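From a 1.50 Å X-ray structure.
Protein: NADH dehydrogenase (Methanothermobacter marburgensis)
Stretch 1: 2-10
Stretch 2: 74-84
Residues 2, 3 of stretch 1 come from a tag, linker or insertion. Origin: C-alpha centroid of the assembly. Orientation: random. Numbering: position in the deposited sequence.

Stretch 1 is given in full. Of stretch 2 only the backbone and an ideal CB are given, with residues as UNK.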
# COMPACT_ATOMS: atom_id res chain seq x y z
N ALA A 2 0.54 -34.03 1.40
CA ALA A 2 1.81 -33.97 2.11
C ALA A 2 1.87 -32.75 3.02
O ALA A 2 1.27 -31.71 2.72
CB ALA A 2 2.96 -33.94 1.12
N SER A 3 2.59 -32.88 4.13
CA SER A 3 2.80 -31.78 5.05
C SER A 3 3.52 -30.64 4.34
O SER A 3 4.51 -30.86 3.64
CB SER A 3 3.63 -32.23 6.24
OG SER A 3 3.87 -31.16 7.13
N MET A 4 3.02 -29.43 4.51
CA MET A 4 3.66 -28.25 3.94
C MET A 4 4.13 -27.32 5.03
O MET A 4 3.53 -27.26 6.11
CB MET A 4 2.72 -27.52 3.00
CG MET A 4 2.51 -28.26 1.70
SD MET A 4 1.27 -27.47 0.69
CE MET A 4 -0.15 -27.65 1.73
N HIS A 5 5.20 -26.59 4.75
CA HIS A 5 5.66 -25.57 5.67
C HIS A 5 5.26 -24.20 5.17
O HIS A 5 5.47 -23.87 4.00
CB HIS A 5 7.18 -25.64 5.86
CG HIS A 5 7.70 -24.59 6.78
ND1 HIS A 5 7.57 -24.67 8.15
CD2 HIS A 5 8.34 -23.42 6.54
CE1 HIS A 5 8.11 -23.60 8.71
NE2 HIS A 5 8.58 -22.83 7.75
N VAL A 6 4.66 -23.40 6.05
CA VAL A 6 4.19 -22.07 5.67
C VAL A 6 4.99 -20.98 6.36
O VAL A 6 5.16 -21.03 7.58
CB VAL A 6 2.72 -21.88 6.07
CG1 VAL A 6 2.16 -20.62 5.42
CG2 VAL A 6 1.91 -23.09 5.67
N TYR A 7 5.46 -20.00 5.60
CA TYR A 7 6.00 -18.79 6.22
C TYR A 7 4.90 -17.75 6.21
O TYR A 7 4.38 -17.36 5.15
CB TYR A 7 7.29 -18.29 5.53
CG TYR A 7 7.88 -17.04 6.18
CD1 TYR A 7 8.06 -16.97 7.56
CD2 TYR A 7 8.25 -15.94 5.41
CE1 TYR A 7 8.60 -15.83 8.16
CE2 TYR A 7 8.78 -14.80 5.99
CZ TYR A 7 8.95 -14.74 7.37
OH TYR A 7 9.47 -13.62 7.98
N ILE A 8 4.52 -17.32 7.41
CA ILE A 8 3.37 -16.46 7.62
C ILE A 8 3.81 -15.06 7.99
O ILE A 8 4.42 -14.84 9.05
CB ILE A 8 2.48 -16.99 8.76
CG1 ILE A 8 2.05 -18.45 8.51
CG2 ILE A 8 1.27 -16.09 8.94
CD1 ILE A 8 1.39 -19.10 9.71
N LEU A 9 3.53 -14.11 7.10
CA LEU A 9 3.81 -12.70 7.37
C LEU A 9 2.61 -12.12 8.09
O LEU A 9 1.49 -12.13 7.58
CB LEU A 9 4.06 -11.93 6.07
CG LEU A 9 5.39 -12.15 5.32
CD1 LEU A 9 6.56 -11.98 6.28
CD2 LEU A 9 5.44 -13.53 4.63
N PHE A 10 2.86 -11.59 9.28
CA PHE A 10 1.80 -11.03 10.11
C PHE A 10 2.09 -9.55 10.34
O PHE A 10 3.17 -9.19 10.81
CB PHE A 10 1.72 -11.78 11.43
CG PHE A 10 0.70 -11.23 12.38
CD1 PHE A 10 -0.64 -11.52 12.22
CD2 PHE A 10 1.08 -10.40 13.42
CE1 PHE A 10 -1.59 -11.01 13.10
CE2 PHE A 10 0.14 -9.88 14.28
CZ PHE A 10 -1.19 -10.18 14.13
N UNK A 74 17.62 -12.74 5.38
CA UNK A 74 16.93 -13.60 6.34
C UNK A 74 15.51 -13.92 5.89
O UNK A 74 15.04 -15.04 6.05
CB UNK A 74 16.90 -12.94 7.72
N UNK A 75 14.82 -12.94 5.31
CA UNK A 75 13.48 -13.18 4.79
C UNK A 75 13.52 -14.20 3.65
O UNK A 75 12.67 -15.09 3.56
CB UNK A 75 12.85 -11.87 4.31
N UNK A 76 14.52 -14.07 2.79
CA UNK A 76 14.66 -15.00 1.67
C UNK A 76 14.93 -16.43 2.17
O UNK A 76 14.43 -17.39 1.58
CB UNK A 76 15.79 -14.54 0.74
N UNK A 77 15.70 -16.56 3.24
CA UNK A 77 15.92 -17.88 3.85
C UNK A 77 14.63 -18.47 4.40
O UNK A 77 14.34 -19.65 4.21
CB UNK A 77 16.96 -17.78 4.97
N UNK A 78 13.85 -17.64 5.09
CA UNK A 78 12.56 -18.07 5.64
C UNK A 78 11.61 -18.54 4.55
O UNK A 78 10.95 -19.58 4.68
CB UNK A 78 11.91 -16.93 6.43
N UNK A 79 11.53 -17.76 3.47
CA UNK A 79 10.72 -18.15 2.31
C UNK A 79 11.25 -19.44 1.68
O UNK A 79 10.48 -20.32 1.26
CB UNK A 79 10.70 -17.03 1.27
N UNK A 80 12.58 -19.57 1.63
CA UNK A 80 13.20 -20.74 1.05
C UNK A 80 12.84 -22.04 1.75
O UNK A 80 12.79 -23.09 1.11
CB UNK A 80 14.72 -20.56 1.06
N UNK A 81 12.58 -21.97 3.05
CA UNK A 81 12.23 -23.16 3.83
C UNK A 81 10.77 -23.55 3.63
O UNK A 81 10.35 -24.64 4.00
CB UNK A 81 12.50 -22.92 5.32
N UNK A 82 10.01 -22.65 3.01
CA UNK A 82 8.56 -22.81 2.92
C UNK A 82 8.06 -23.39 1.60
O UNK A 82 8.69 -23.23 0.55
CB UNK A 82 7.89 -21.45 3.15
N UNK A 83 6.91 -24.06 1.68
CA UNK A 83 6.20 -24.53 0.50
C UNK A 83 5.07 -23.55 0.20
O UNK A 83 4.54 -23.51 -0.91
CB UNK A 83 5.66 -25.95 0.70
N UNK A 84 4.70 -22.76 1.21
CA UNK A 84 3.57 -21.85 1.10
C UNK A 84 3.86 -20.57 1.87
O UNK A 84 4.65 -20.57 2.80
CB UNK A 84 2.29 -22.51 1.61

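Stretch 1 runs as a strand from His5 to Phe10, and stretch 2 runs past it as a helix, roughly antiparallel, before turning into a short segment that pairs with the strand around Val6. The Tyr7 side chain reaches out toward the helix and sets most of what is required there.

At position 74, CA-to-CB points sideways and nothing of stretch 1 lies within 5.5 Å of the ideal CB, so any helix-compatible residue would fit. It is Glu74, which meets position 78 instead.

Position 75 is also sideways, with its ideal CB 5.3 Å from Tyr7 OH. A long polar side chain could reach that hydroxyl; glutamate, glutamine or a basic residue would all serve. The residue is Glu75. Its chain folds through m, m torsions so that OE1 accepts a hydrogen bond from Tyr7 OH at 2.6 Å, near the plane of the ring.

Positions 76 and 77 offer no such constraint: the first points away and the second is out of reach. With nothing of stretch 1 within 5.5 Å of either ideal CB, polar or charged helix-compatible residues would do as well as others. They are His76 and Glu77, and neither touches stretch 1.

Position 78 points toward stretch 1, its ideal CB 3.8 Å from Tyr7 CZ. Something with methylene groups to lie on the ring is called for, and a long or polar end could continue past it to the hydroxyl; lysine, arginine, glutamine, methionine or leucine are all plausible. Arg78 does both. Its CB sits 3.7 Å from the centroid of the Tyr7 ring, almost on the ring normal; the chain then runs extended, and Arg78 NH1 donates to Tyr7 OH at 3.2 Å. The hydroxyl thus donates to Glu75 and accepts from Arg78. The guanidinium is further held by Glu74, whose OE2 lies 2.6 Å from Arg78 NE in a salt bridge, and the backbone O of Arg78 accepts from a water that also bonds His5 NE2.

At position 79 CA-to-CB is sideways, the ideal CB 4.9 Å from Tyr7 CD2, which favours an apolar side chain of middling size. Ile79 brings CG1 to 4.0 Å from Tyr7 CD2.

At position 80 a CB would lie 3.2 Å from His76 O, and stretch 1 is distant; small residues are easiest. Gly80 avoids that crowding.

At position 81 CA-to-CB is sideways, the ideal CB 4.4 Å from His5 CD2, with room for many residues. It is Arg81, whose backbone O approaches His5 CD2 to 3.5 Å.

Position 82 has an ideal CB only 3.5 Å from His5 O and 3.7 Å from Tyr7 N, which argues for a small side chain. Ala82 places CB 4.0 Å from Tyr7 CB.

Position 83 points toward stretch 1, where the backbone N of His5 is an available donor. A short acceptor, aspartate, asparagine or serine, would suit. Asp83 OD2 takes the hydrogen bond from His5 N at 2.9 Å, nearly linear, and Asp83 N donates to His5 O at 2.7 Å.

Position 84 bridges Val6 in parallel, its CB on the same sheet face as the Val6 side chain, 4.1 Å from Val6 CG2; a small apolar residue fits. Ala84 donates from N to His5 O (3.1 Å) and accepts from Tyr7 N at its O (3.0 Å).

Stretch 2, residues 74-84: EEHERIGRADA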
# COMPACT_ATOMS: atom_id res chain seq x y z
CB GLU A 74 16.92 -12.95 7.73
CG GLU A 74 15.92 -13.57 8.71
CD GLU A 74 16.33 -14.95 9.21
OE1 GLU A 74 17.52 -15.32 9.04
OE2 GLU A 74 15.47 -15.65 9.78
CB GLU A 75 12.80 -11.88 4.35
CG GLU A 75 12.52 -10.92 5.50
CD GLU A 75 11.67 -11.55 6.59
OE1 GLU A 75 10.49 -11.89 6.31
OE2 GLU A 75 12.18 -11.73 7.73
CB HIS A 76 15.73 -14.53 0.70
CG HIS A 76 15.36 -13.27 -0.03
ND1 HIS A 76 16.18 -12.69 -0.98
CD2 HIS A 76 14.26 -12.50 0.04
CE1 HIS A 76 15.60 -11.61 -1.46
NE2 HIS A 76 14.43 -11.46 -0.85
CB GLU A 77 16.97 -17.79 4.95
CG GLU A 77 18.37 -17.49 4.47
CD GLU A 77 19.41 -17.74 5.55
OE1 GLU A 77 19.22 -18.70 6.33
OE2 GLU A 77 20.40 -16.98 5.61
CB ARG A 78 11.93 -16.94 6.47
CG ARG A 78 12.72 -16.63 7.73
CD ARG A 78 12.20 -15.38 8.43
NE ARG A 78 12.97 -15.07 9.63
CZ ARG A 78 12.59 -14.21 10.57
NH1 ARG A 78 11.43 -13.58 10.45
NH2 ARG A 78 13.35 -13.99 11.63
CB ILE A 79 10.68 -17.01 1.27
CG1 ILE A 79 10.06 -15.76 1.89
CG2 ILE A 79 9.92 -17.43 0.01
CD1 ILE A 79 10.20 -14.49 1.06
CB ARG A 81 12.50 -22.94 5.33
CG ARG A 81 13.96 -22.69 5.67
CD ARG A 81 14.25 -22.87 7.16
NE ARG A 81 13.72 -21.79 7.99
CZ ARG A 81 14.39 -20.69 8.31
NH1 ARG A 81 15.63 -20.51 7.87
NH2 ARG A 81 13.83 -19.77 9.08
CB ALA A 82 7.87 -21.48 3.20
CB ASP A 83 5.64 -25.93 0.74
CG ASP A 83 6.70 -26.92 1.20
OD1 ASP A 83 7.56 -27.31 0.37
OD2 ASP A 83 6.69 -27.31 2.39
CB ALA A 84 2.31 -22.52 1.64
O HOH W 1 10.07 -20.44 7.26
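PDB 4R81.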